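PDB 5ZNM: colicin-D from Escherichia coli, which kills related bacteria as a toxin that inhibits protein synthesis, this chain holding its central domain and C-terminal tRNase domain. Local coordinates for residues S345-N350 against R379-T384. Numbering follows the deposited sequence.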
ATOM      1  N   SER A 345      -1.012  27.081  27.391  1.00 23.87           N
ATOM      2  CA  SER A 345       0.435  27.030  27.485  1.00 23.80           C
ATOM      3  C   SER A 345       0.865  26.889  28.941  1.00 24.01           C
ATOM      4  O   SER A 345       0.144  27.247  29.872  1.00 22.91           O
ATOM      5  CB  SER A 345       1.051  28.285  26.866  1.00 22.47           C
ATOM      6  OG  SER A 345       0.629  29.428  27.577  1.00 23.62           O
ATOM      7  N   LYS A 346       2.058  26.343  29.134  1.00 24.59           N
ATOM      8  CA  LYS A 346       2.661  26.244  30.454  1.00 21.93           C
ATOM      9  C   LYS A 346       3.946  27.051  30.448  1.00 17.71           C
ATOM     10  O   LYS A 346       4.665  27.064  29.441  1.00 19.67           O
ATOM     11  CB  LYS A 346       2.955  24.793  30.820  1.00 24.10           C
ATOM     12  CG  LYS A 346       1.715  23.924  30.917  1.00 25.52           C
ATOM     13  CD  LYS A 346       2.098  22.509  31.312  1.00 32.98           C
ATOM     14  CE  LYS A 346       0.880  21.602  31.321  1.00 44.63           C
ATOM     15  NZ  LYS A 346       0.013  21.889  32.488  1.00 49.67           N
ATOM     16  N   VAL A 347       4.236  27.727  31.563  1.00 13.95           N
ATOM     17  CA  VAL A 347       5.447  28.537  31.704  1.00 15.50           C
ATOM     18  C   VAL A 347       6.362  27.851  32.711  1.00 17.28           C
ATOM     19  O   VAL A 347       5.910  27.443  33.788  1.00 19.85           O
ATOM     20  CB  VAL A 347       5.129  29.984  32.140  1.00 15.73           C
ATOM     21  CG1 VAL A 347       6.403  30.768  32.308  1.00 15.74           C
ATOM     22  CG2 VAL A 347       4.201  30.694  31.119  1.00 14.19           C
ATOM     23  N   TYR A 348       7.645  27.737  32.368  1.00 14.88           N
ATOM     24  CA  TYR A 348       8.643  27.078  33.209  1.00 16.12           C
ATOM     25  C   TYR A 348       9.644  28.126  33.663  1.00 17.78           C
ATOM     26  O   TYR A 348      10.326  28.738  32.835  1.00 19.30           O
ATOM     27  CB  TYR A 348       9.326  25.921  32.468  1.00 14.86           C
ATOM     28  CG  TYR A 348       8.315  24.837  32.193  1.00 16.68           C
ATOM     29  CD1 TYR A 348       7.955  23.930  33.186  1.00 19.95           C
ATOM     30  CD2 TYR A 348       7.679  24.754  30.967  1.00 21.21           C
ATOM     31  CE1 TYR A 348       6.993  22.961  32.948  1.00 18.37           C
ATOM     32  CE2 TYR A 348       6.726  23.786  30.721  1.00 22.02           C
ATOM     33  CZ  TYR A 348       6.389  22.899  31.713  1.00 25.97           C
ATOM     34  OH  TYR A 348       5.434  21.940  31.462  1.00 27.07           O
ATOM     35  N   PHE A 349       9.688  28.361  34.970  1.00 16.24           N
ATOM     36  CA  PHE A 349      10.418  29.477  35.564  1.00 15.62           C
ATOM     37  C   PHE A 349      11.604  28.960  36.361  1.00 19.00           C
ATOM     38  O   PHE A 349      11.493  27.945  37.060  1.00 17.47           O
ATOM     39  CB  PHE A 349       9.486  30.278  36.478  1.00 16.86           C
ATOM     40  CG  PHE A 349      10.170  31.372  37.254  1.00 16.61           C
ATOM     41  CD1 PHE A 349      10.685  32.481  36.608  1.00 14.68           C
ATOM     42  CD2 PHE A 349      10.277  31.294  38.633  1.00 19.48           C
ATOM     43  CE1 PHE A 349      11.289  33.526  37.341  1.00 18.76           C
ATOM     44  CE2 PHE A 349      10.894  32.323  39.372  1.00 17.86           C
ATOM     45  CZ  PHE A 349      11.392  33.437  38.718  1.00 17.53           C
ATOM     46  N   ASN A 350      12.746  29.648  36.252  1.00 16.41           N
ATOM     47  CA  ASN A 350      13.883  29.343  37.114  1.00 20.61           C
ATOM     48  C   ASN A 350      14.107  30.495  38.079  1.00 18.02           C
ATOM     49  O   ASN A 350      14.329  31.623  37.632  1.00 15.34           O
ATOM     50  CB  ASN A 350      15.147  29.079  36.292  1.00 20.10           C
ATOM     51  CG  ASN A 350      16.298  28.619  37.153  1.00 23.54           C
ATOM     52  OD1 ASN A 350      16.955  29.429  37.802  1.00 21.03           O
ATOM     53  ND2 ASN A 350      16.542  27.314  37.175  1.00 18.49           N
ATOM     54  N   ARG A 379       6.787  41.845  37.773  1.00 20.01           N
ATOM     55  CA  ARG A 379       6.192  41.760  39.101  1.00 20.40           C
ATOM     56  C   ARG A 379       4.838  41.057  39.058  1.00 22.16           C
ATOM     57  O   ARG A 379       4.524  40.229  39.924  1.00 22.86           O
ATOM     58  CB  ARG A 379       6.051  43.170  39.680  1.00 24.74           C
ATOM     59  CG  ARG A 379       5.702  43.227  41.145  1.00 42.35           C
ATOM     60  CD  ARG A 379       5.103  44.589  41.520  1.00 58.64           C
ATOM     61  NE  ARG A 379       4.191  45.103  40.493  1.00 66.48           N
ATOM     62  CZ  ARG A 379       2.888  44.828  40.426  1.00 62.81           C
ATOM     63  NH1 ARG A 379       2.320  44.031  41.326  1.00 61.61           N
ATOM     64  NH2 ARG A 379       2.150  45.348  39.454  1.00 58.83           N
ATOM     65  N   ILE A 380       4.022  41.375  38.063  1.00 17.90           N
ATOM     66  CA  ILE A 380       2.735  40.701  37.927  1.00 23.61           C
ATOM     67  C   ILE A 380       2.940  39.205  37.705  1.00 21.34           C
ATOM     68  O   ILE A 380       2.246  38.376  38.307  1.00 19.58           O
ATOM     69  CB  ILE A 380       1.918  41.351  36.799  1.00 20.96           C
ATOM     70  CG1 ILE A 380       1.456  42.746  37.244  1.00 24.82           C
ATOM     71  CG2 ILE A 380       0.720  40.482  36.410  1.00 23.71           C
ATOM     72  CD1 ILE A 380       0.804  43.533  36.149  1.00 26.92           C
ATOM     73  N   TYR A 381       3.907  38.830  36.861  1.00 16.19           N
ATOM     74  CA  TYR A 381       4.125  37.405  36.627  1.00 15.43           C
ATOM     75  C   TYR A 381       4.587  36.702  37.899  1.00 19.99           C
ATOM     76  O   TYR A 381       4.055  35.650  38.262  1.00 20.14           O
ATOM     77  CB  TYR A 381       5.140  37.167  35.506  1.00 16.36           C
ATOM     78  CG  TYR A 381       5.540  35.702  35.453  1.00 20.61           C
ATOM     79  CD1 TYR A 381       4.639  34.735  35.023  1.00 19.19           C
ATOM     80  CD2 TYR A 381       6.814  35.285  35.869  1.00 16.80           C
ATOM     81  CE1 TYR A 381       4.991  33.381  34.995  1.00 14.82           C
ATOM     82  CE2 TYR A 381       7.166  33.943  35.844  1.00 15.44           C
ATOM     83  CZ  TYR A 381       6.254  33.000  35.413  1.00 16.60           C
ATOM     84  OH  TYR A 381       6.616  31.659  35.394  1.00 16.68           O
ATOM     85  N   LEU A 382       5.600  37.252  38.575  1.00 18.64           N
ATOM     86  CA  LEU A 382       6.094  36.618  39.797  1.00 19.49           C
ATOM     87  C   LEU A 382       4.988  36.497  40.827  1.00 22.26           C
ATOM     88  O   LEU A 382       4.882  35.484  41.523  1.00 22.37           O
ATOM     89  CB  LEU A 382       7.278  37.402  40.373  1.00 21.02           C
ATOM     90  CG  LEU A 382       8.503  37.492  39.456  1.00 18.92           C
ATOM     91  CD1 LEU A 382       9.546  38.485  39.967  1.00 22.66           C
ATOM     92  CD2 LEU A 382       9.138  36.106  39.252  1.00 16.41           C
ATOM     93  N   GLU A 383       4.120  37.500  40.900  1.00 19.51           N
ATOM     94  CA  GLU A 383       3.078  37.493  41.907  1.00 26.91           C
ATOM     95  C   GLU A 383       1.917  36.572  41.531  1.00 27.31           C
ATOM     96  O   GLU A 383       1.360  35.901  42.403  1.00 25.14           O
ATOM     97  CB  GLU A 383       2.636  38.943  42.149  1.00 33.82           C
ATOM     98  CG  GLU A 383       3.766  39.767  42.851  1.00 47.45           C
ATOM     99  CD  GLU A 383       3.437  41.243  43.117  1.00 59.07           C
ATOM    100  OE1 GLU A 383       2.427  41.763  42.588  1.00 63.67           O
ATOM    101  OE2 GLU A 383       4.210  41.888  43.866  1.00 53.91           O
ATOM    102  N   THR A 384       1.559  36.481  40.244  1.00 19.16           N
ATOM    103  CA  THR A 384       0.338  35.782  39.860  1.00 20.08           C
ATOM    104  C   THR A 384       0.532  34.603  38.921  1.00 19.25           C
ATOM    105  O   THR A 384      -0.404  33.806  38.772  1.00 22.33           O
ATOM    106  CB  THR A 384      -0.670  36.747  39.193  1.00 24.52           C
ATOM    107  OG1 THR A 384      -0.187  37.135  37.899  1.00 23.20           O
ATOM    108  CG2 THR A 384      -0.899  37.989  40.064  1.00 21.76           C
TER
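The first torsions of Y381 and F349 bring the phenol end of Y381 up to the strand beside the F349 ring. In Y381, CG lies opposite the main-chain N (chi1 170°). F349 makes the same turn, and each CB points at the other segment. V347 CG1 likewise lies opposite its main-chain N, which puts that methyl against the phenol end of Y381. V347 CG1 lies 3.2 Å from Y381 OH. On the F349 side, F349 CB is 3.4 Å from Y381 OH. The phenol end thus packs against both V347 and F349, which meet its oxygen from directions about a right angle apart. The rings form an offset edge-to-face pair, with the edge of Y381 toward the face of F349. Their centroids are 5.8 Å apart and the planes meet at 70°. F349 CD1 sits near the plane of the Y381 ring, 3.9 Å from Y381 CE2. L382 adds one branch: its CD2 reaches F349 CZ at 3.5 Å. No hydrogen bond joins the two segments. The buried Y381 hydroxyl instead bonds to K336 O, just after the edge strand 334-335, which fixes the end of the ring. This is apolar helix-on-sheet packing in the C-terminal tRNase domain. Residues 379-384, the end of helix 376-384, run at 97° to strand 346-349. V356 of the adjacent strand 355-359 also touches V347, F349 and Y381. Y348 points away from helix 376-384, and its side chain packs on L328 of helix 314-329.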